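Local coordinates for Cry23AA1 (Bacillus thuringiensis, PDB 4RHZ), which binds zinc and, as an aerolysin-family crystal toxin partnered with Cry37Aa1, probably acts in a binary toxin that forms pores in membranes, at residues A[2-6]-A[7-11]; A[187-190]-A[191-195]; A[252-255]-A[256-260]. All coordinates share one frame; numbering follows the deposited sequence.

Interaction 1 (A[2-6]-A[7-11]); sequences GIINI and QDEIN
The side-chain amide of N5 and the carboxylate of D8 lie stacked, their planes 16° apart, with D8 OD2 3.3 Å from N5 CB. N5 is the N-cap of helix 6-18. Its CG stands anti to the backbone N (chi1 -176°), which carries OD1 over the first turn to accept from D8 N at 2.9 Å. That donor sits above the carbonyl plane, 47° out of it, rather than on a lone pair. Backbone bonds then open the helix: E9 N donates to N5 O at 3.1 Å and I10 N to I6 O at 2.8 Å. E9 folds back, bent at chi2, and its side chain crosses that of I4 at about a right angle, E9 CG 3.9 Å from I4 CG2. A water accepts from N5 N and donates to E9 OE2 at 2.7 Å, linking the strand end to the helix side chain. I6 turns to V89 and L173, while Q7 NE2 is bonded to S25 OG. Strand 3-5 pairs in parallel with strand 67-90. The cap thus satisfies an amide of the first turn, and the carboxylates of D8 and E9 near the helix N terminus probably interact favourably with its dipole.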
loop_
_atom_site.group_PDB
_atom_site.type_symbol
_atom_site.label_atom_id
_atom_site.label_comp_id
_atom_site.label_asym_id
_atom_site.label_seq_id
_atom_site.Cartn_x
_atom_site.Cartn_y
_atom_site.Cartn_z
ATOM N N GLY A 2 -21.200 -9.131 11.318
ATOM C CA GLY A 2 -22.507 -8.408 11.240
ATOM C C GLY A 2 -22.538 -7.496 12.449
ATOM O O GLY A 2 -21.494 -7.182 13.055
ATOM N N ILE A 3 -23.715 -7.053 12.782
ATOM C CA ILE A 3 -23.952 -6.175 13.936
ATOM C C ILE A 3 -24.717 -6.927 15.061
ATOM O O ILE A 3 -25.798 -7.437 14.809
ATOM C CB ILE A 3 -24.864 -5.030 13.497
ATOM C CG1 ILE A 3 -24.233 -4.316 12.284
ATOM C CG2 ILE A 3 -25.108 -4.079 14.703
ATOM C CD1 ILE A 3 -22.832 -3.639 12.628
ATOM N N ILE A 4 -24.137 -7.016 16.255
ATOM C CA ILE A 4 -24.807 -7.548 17.409
ATOM C C ILE A 4 -25.788 -6.511 17.926
ATOM O O ILE A 4 -25.369 -5.470 18.429
ATOM C CB ILE A 4 -23.836 -7.833 18.532
ATOM C CG1 ILE A 4 -22.722 -8.804 18.051
ATOM C CG2 ILE A 4 -24.641 -8.379 19.827
ATOM C CD1 ILE A 4 -23.292 -10.185 17.542
ATOM N N ASN A 5 -27.084 -6.779 17.796
ATOM C CA ASN A 5 -28.103 -5.849 18.361
ATOM C C ASN A 5 -28.408 -6.246 19.853
ATOM O O ASN A 5 -28.967 -7.297 20.069
ATOM C CB ASN A 5 -29.368 -5.912 17.495
ATOM C CG ASN A 5 -30.420 -4.920 17.941
ATOM O OD1 ASN A 5 -30.768 -4.870 19.123
ATOM N ND2 ASN A 5 -30.912 -4.104 17.012
ATOM N N ILE A 6 -27.929 -5.480 20.834
ATOM C CA ILE A 6 -28.079 -5.788 22.240
ATOM C C ILE A 6 -29.560 -6.136 22.572
ATOM O O ILE A 6 -29.851 -7.245 23.035
ATOM C CB ILE A 6 -27.626 -4.645 23.113
ATOM C CG1 ILE A 6 -26.131 -4.367 22.899
ATOM C CG2 ILE A 6 -27.883 -4.958 24.650
ATOM C CD1 ILE A 6 -25.295 -5.581 23.095
ATOM N N GLN A 7 -30.474 -5.238 22.179
ATOM C CA GLN A 7 -31.869 -5.472 22.323
ATOM C C GLN A 7 -32.336 -6.762 21.747
ATOM O O GLN A 7 -33.084 -7.467 22.446
ATOM C CB GLN A 7 -32.722 -4.277 21.907
ATOM C CG GLN A 7 -32.622 -3.175 22.934
ATOM C CD GLN A 7 -33.636 -2.069 22.698
ATOM O OE1 GLN A 7 -33.470 -1.270 21.779
ATOM N NE2 GLN A 7 -34.674 -1.973 23.573
ATOM N N ASP A 8 -31.961 -7.119 20.515
ATOM C CA ASP A 8 -32.470 -8.377 19.957
ATOM C C ASP A 8 -31.938 -9.544 20.791
ATOM O O ASP A 8 -32.559 -10.595 20.836
ATOM C CB ASP A 8 -32.035 -8.619 18.503
ATOM C CG ASP A 8 -32.664 -7.625 17.485
ATOM O OD1 ASP A 8 -33.745 -6.989 17.713
ATOM O OD2 ASP A 8 -32.069 -7.518 16.399
ATOM N N GLU A 9 -30.749 -9.419 21.358
ATOM C CA GLU A 9 -30.155 -10.554 22.040
ATOM C C GLU A 9 -30.794 -10.638 23.482
ATOM O O GLU A 9 -30.980 -11.752 24.006
ATOM C CB GLU A 9 -28.653 -10.474 22.195
ATOM C CG GLU A 9 -27.762 -10.511 20.937
ATOM C CD GLU A 9 -27.996 -11.645 20.024
ATOM O OE1 GLU A 9 -28.285 -12.760 20.537
ATOM O OE2 GLU A 9 -27.898 -11.418 18.776
ATOM N N ILE A 10 -31.136 -9.482 24.074
ATOM C CA ILE A 10 -31.978 -9.458 25.263
ATOM C C ILE A 10 -33.345 -10.067 24.901
ATOM O O ILE A 10 -33.900 -10.847 25.621
ATOM C CB ILE A 10 -32.200 -8.052 25.777
ATOM C CG1 ILE A 10 -30.972 -7.536 26.449
ATOM C CG2 ILE A 10 -33.353 -8.030 26.773
ATOM C CD1 ILE A 10 -30.297 -8.509 27.285
ATOM N N ASN A 11 -33.855 -9.753 23.745
ATOM C CA ASN A 11 -35.113 -10.332 23.374
ATOM C C ASN A 11 -34.948 -11.870 23.426
ATOM O O ASN A 11 -35.811 -12.585 23.965
ATOM C CB ASN A 11 -35.518 -9.803 22.001
ATOM C CG ASN A 11 -36.852 -10.285 21.537
ATOM O OD1 ASN A 11 -37.024 -11.466 21.192
ATOM N ND2 ASN A 11 -37.810 -9.360 21.432
HETATM O O HOH W 1 -27.953 -9.481 16.927
#

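Interaction 2 (A[187-190]-A[191-195]); sequences VYVS and VADLA
S190 and D193 meet at the N terminus of helix 191-197, where strand 182-190 ends and S190 takes the N-cap position. The usual roles are only half filled: the serine side chain makes no capping bond, but the aspartate three residues on reaches back to the serine backbone, the reciprocal half of a capping box. S190 N donates to D193 OD2 at 3.0 Å with an N-H...O angle of 153°, arriving from above the carboxylate plane, 40° out of it. D193 CG lies beside its own backbone N and anti to its carbonyl carbon (chi1 -65°), which swings the carboxylate back over S190 CB. The second grip is on the carbonyl, where L194 N donates to S190 O at 3.2 Å and closes the first helical turn.

Apolar groups flank these bonds. A192 CB approaches S190 CB at 4.1 Å, and V189, with CG1 anti to its backbone N, crosses the D193 side chain at a slant. Farther out, V189 bonds through its backbone to L173 on strand 146-179 and its side chain rests on C175 and on Y13 of helix 6-18. V191 is buried against M169 and F31; L194 packs on L201, and A192 and A195 touch N205 and L203 of strand 203-205. The short helix is thereby held among the sheet, the N-terminal helix and the following strand in this aerolysin-type toxin. On the strand side of the cap, V189 CG1 stops 4.0 Å from D193 CB.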
loop_
_atom_site.group_PDB
_atom_site.type_symbol
_atom_site.label_atom_id
_atom_site.label_comp_id
_atom_site.label_asym_id
_atom_site.label_seq_id
_atom_site.Cartn_x
_atom_site.Cartn_y
_atom_site.Cartn_z
ATOM N N VAL A 187 -37.628 -7.789 34.826
ATOM C CA VAL A 187 -36.291 -7.960 35.407
ATOM C C VAL A 187 -35.199 -7.042 34.764
ATOM O O VAL A 187 -35.371 -6.486 33.676
ATOM C CB VAL A 187 -35.862 -9.420 35.247
ATOM C CG1 VAL A 187 -36.861 -10.438 35.986
ATOM C CG2 VAL A 187 -35.830 -9.776 33.779
ATOM N N TYR A 188 -34.082 -6.867 35.454
ATOM C CA TYR A 188 -33.000 -6.108 34.920
ATOM C C TYR A 188 -31.923 -7.075 34.508
ATOM O O TYR A 188 -31.597 -7.984 35.285
ATOM C CB TYR A 188 -32.394 -5.232 35.990
ATOM C CG TYR A 188 -33.210 -4.050 36.334
ATOM C CD1 TYR A 188 -32.992 -2.848 35.711
ATOM C CD2 TYR A 188 -34.186 -4.115 37.350
ATOM C CE1 TYR A 188 -33.723 -1.715 36.045
ATOM C CE2 TYR A 188 -34.913 -2.969 37.710
ATOM C CZ TYR A 188 -34.699 -1.776 37.046
ATOM O OH TYR A 188 -35.421 -0.628 37.393
ATOM N N VAL A 189 -31.357 -6.846 33.316
ATOM C CA VAL A 189 -30.346 -7.731 32.767
ATOM C C VAL A 189 -29.189 -6.878 32.286
ATOM O O VAL A 189 -29.420 -5.929 31.544
ATOM C CB VAL A 189 -30.897 -8.564 31.613
ATOM C CG1 VAL A 189 -29.807 -9.510 31.098
ATOM C CG2 VAL A 189 -32.170 -9.354 32.071
ATOM N N SER A 190 -28.001 -7.141 32.854
ATOM C CA SER A 190 -26.705 -6.551 32.503
ATOM C C SER A 190 -26.348 -6.963 31.094
ATOM O O SER A 190 -26.781 -8.000 30.617
ATOM C CB SER A 190 -25.608 -7.267 33.298
ATOM O OG SER A 190 -25.185 -6.543 34.423
ATOM N N VAL A 191 -25.410 -6.241 30.507
ATOM C CA VAL A 191 -24.754 -6.662 29.280
ATOM C C VAL A 191 -23.636 -7.661 29.614
ATOM O O VAL A 191 -23.420 -8.650 28.892
ATOM C CB VAL A 191 -24.321 -5.362 28.505
ATOM C CG1 VAL A 191 -23.653 -4.288 29.548
ATOM C CG2 VAL A 191 -23.530 -5.672 27.251
ATOM N N ALA A 192 -22.975 -7.480 30.748
ATOM C CA ALA A 192 -22.193 -8.618 31.351
ATOM C C ALA A 192 -22.958 -9.937 31.502
ATOM O O ALA A 192 -22.435 -10.986 31.175
ATOM C CB ALA A 192 -21.655 -8.235 32.706
ATOM N N ASP A 193 -24.185 -9.897 32.032
ATOM C CA ASP A 193 -25.047 -11.098 32.158
ATOM C C ASP A 193 -25.275 -11.730 30.785
ATOM O O ASP A 193 -25.213 -12.981 30.599
ATOM C CB ASP A 193 -26.421 -10.732 32.768
ATOM C CG ASP A 193 -26.323 -10.242 34.198
ATOM O OD1 ASP A 193 -25.353 -10.637 34.887
ATOM O OD2 ASP A 193 -27.216 -9.450 34.632
ATOM N N LEU A 194 -25.514 -10.858 29.802
ATOM C CA LEU A 194 -25.729 -11.336 28.425
ATOM C C LEU A 194 -24.459 -12.019 27.936
ATOM O O LEU A 194 -24.524 -13.025 27.267
ATOM C CB LEU A 194 -25.993 -10.148 27.553
ATOM C CG LEU A 194 -27.056 -10.162 26.482
ATOM C CD1 LEU A 194 -26.551 -9.248 25.415
ATOM C CD2 LEU A 194 -27.434 -11.515 25.944
ATOM N N ALA A 195 -23.299 -11.456 28.281
ATOM C CA ALA A 195 -22.017 -12.046 27.853
ATOM C C ALA A 195 -21.807 -13.428 28.524
ATOM O O ALA A 195 -21.412 -14.393 27.867
ATOM C CB ALA A 195 -20.854 -11.063 28.146
#

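Interaction 3 (A[252-255]-A[256-260]); sequences GSLA and PNVTL
L254 and L260 meet by their branched ends where the modelled chain stops, at L260. L254 CD1 lies 3.9 Å from L260 CD2, and L254 CD2 faces L260 CD1 in the same way, so the two forks fit methyl against methyl along slanting side chains. L254 CG is anti to its own carbonyl carbon (chi1 -63°), and the same CD1 also comes 3.9 Å from V258 O. L254 thus lies against the V258 carbonyl while its two methyls fit against those of L260.

At the corner the bump is a single buried methyl, A255 CB. It sits 3.8 Å from V258 CG2, and the P256 ring begins beside it, with CD 3.5 Å from that methyl. N257 OD1 comes back to within 3.6 Å of A255 CB, so the methyl is bordered by a proline ring, an amide oxygen and a valine branch. W134 and Q223 also touch A255, V258 packs on L225 and V110, and both leucines lean on R226 of strand 211-235.

The bend is tied by one bond across it: V258 N donates to A255 O at 2.9 Å, from well above the carbonyl plane (60° out of it). The N257 amide is held by Q223 OE1 and T113 O through ND2. Zinc, bound by H79, E130 and H132, lies about 6 Å from the N257 side chain, and the side chain of P256 is about 5 Å from that of H132; the bend therefore borders the metal site. The arrangement is a type I beta turn from A255 to V258, with proline and asparagine at its two central positions, carrying the chain from strand 246-254 into the short strand 258-259.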
loop_
_atom_site.group_PDB
_atom_site.type_symbol
_atom_site.label_atom_id
_atom_site.label_comp_id
_atom_site.label_asym_id
_atom_site.label_seq_id
_atom_site.Cartn_x
_atom_site.Cartn_y
_atom_site.Cartn_z
ATOM N N GLY A 252 10.609 15.897 -6.078
ATOM C CA GLY A 252 9.538 16.724 -6.610
ATOM C C GLY A 252 8.674 17.150 -5.438
ATOM O O GLY A 252 9.068 18.046 -4.726
ATOM N N SER A 253 7.561 16.448 -5.186
ATOM C CA SER A 253 6.590 16.807 -4.138
ATOM C C SER A 253 6.237 15.623 -3.220
ATOM O O SER A 253 6.329 14.467 -3.629
ATOM C CB SER A 253 5.267 17.266 -4.757
ATOM O OG SER A 253 5.393 18.316 -5.672
ATOM N N LEU A 254 5.818 15.913 -1.993
ATOM C CA LEU A 254 5.225 14.878 -1.088
ATOM C C LEU A 254 3.738 15.033 -1.175
ATOM O O LEU A 254 3.267 16.146 -1.327
ATOM C CB LEU A 254 5.575 15.158 0.355
ATOM C CG LEU A 254 7.018 15.128 0.796
ATOM C CD1 LEU A 254 7.074 15.399 2.299
ATOM C CD2 LEU A 254 7.671 13.774 0.421
ATOM N N ALA A 255 2.973 13.952 -1.075
ATOM C CA ALA A 255 1.490 14.103 -0.881
ATOM C C ALA A 255 1.132 14.905 0.416
ATOM O O ALA A 255 1.901 14.901 1.385
ATOM C CB ALA A 255 0.806 12.749 -0.923
ATOM N N PRO A 256 -0.018 15.599 0.435
ATOM C CA PRO A 256 -0.386 16.409 1.678
ATOM C C PRO A 256 -0.377 15.609 2.996
ATOM O O PRO A 256 0.139 16.085 4.074
ATOM C CB PRO A 256 -1.788 16.942 1.391
ATOM C CG PRO A 256 -2.059 16.675 -0.119
ATOM C CD PRO A 256 -1.043 15.652 -0.636
ATOM N N ASN A 257 -0.858 14.368 2.895
ATOM C CA ASN A 257 -0.961 13.473 4.062
ATOM C C ASN A 257 0.285 12.681 4.259
ATOM O O ASN A 257 0.269 11.735 5.045
ATOM C CB ASN A 257 -2.152 12.516 3.934
ATOM C CG ASN A 257 -1.976 11.482 2.785
ATOM O OD1 ASN A 257 -1.307 11.764 1.756
ATOM N ND2 ASN A 257 -2.599 10.288 2.947
ATOM N N VAL A 258 1.374 13.055 3.582
ATOM C CA VAL A 258 2.633 12.289 3.682
ATOM C C VAL A 258 3.706 13.176 4.275
ATOM O O VAL A 258 3.748 14.388 3.983
ATOM C CB VAL A 258 3.107 11.722 2.282
ATOM C CG1 VAL A 258 4.562 11.308 2.302
ATOM C CG2 VAL A 258 2.224 10.555 1.815
ATOM N N THR A 259 4.581 12.549 5.068
ATOM C CA THR A 259 5.620 13.190 5.861
ATOM C C THR A 259 6.835 12.231 5.965
ATOM O O THR A 259 6.699 11.014 5.703
ATOM C CB THR A 259 5.033 13.597 7.297
ATOM O OG1 THR A 259 3.993 14.584 7.137
ATOM C CG2 THR A 259 6.102 14.186 8.233
ATOM N N LEU A 260 8.029 12.754 6.283
ATOM C CA LEU A 260 9.179 11.878 6.702
ATOM C C LEU A 260 9.986 12.369 7.937
ATOM O O LEU A 260 11.231 12.336 8.010
ATOM C CB LEU A 260 10.100 11.481 5.536
ATOM C CG LEU A 260 10.293 12.245 4.226
ATOM C CD1 LEU A 260 9.522 11.533 3.130
ATOM C CD2 LEU A 260 9.931 13.748 4.346
#

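In the fold
From the N terminus, interaction 1 joins strand 3-5 to helix 6-18, and interaction 2 later joins strand 182-190 to helix 191-197. Interaction 3 turns the chain from strand 246-254 into strand 258-259. Each closes only a local bend; the three follow in series and none encloses or crosses another. Interactions 1 and 2 touch in space: I10 CD1 packs on L194 CG at 3.7 Å, bringing the two helix starts together at one end of the elongated molecule. Interaction 3 lies on the opposite side of the chain's centre, its centre about 44 Å from that of interaction 1. All three reach the large mixed sheet; interaction 3 also links it to the four-stranded sheet.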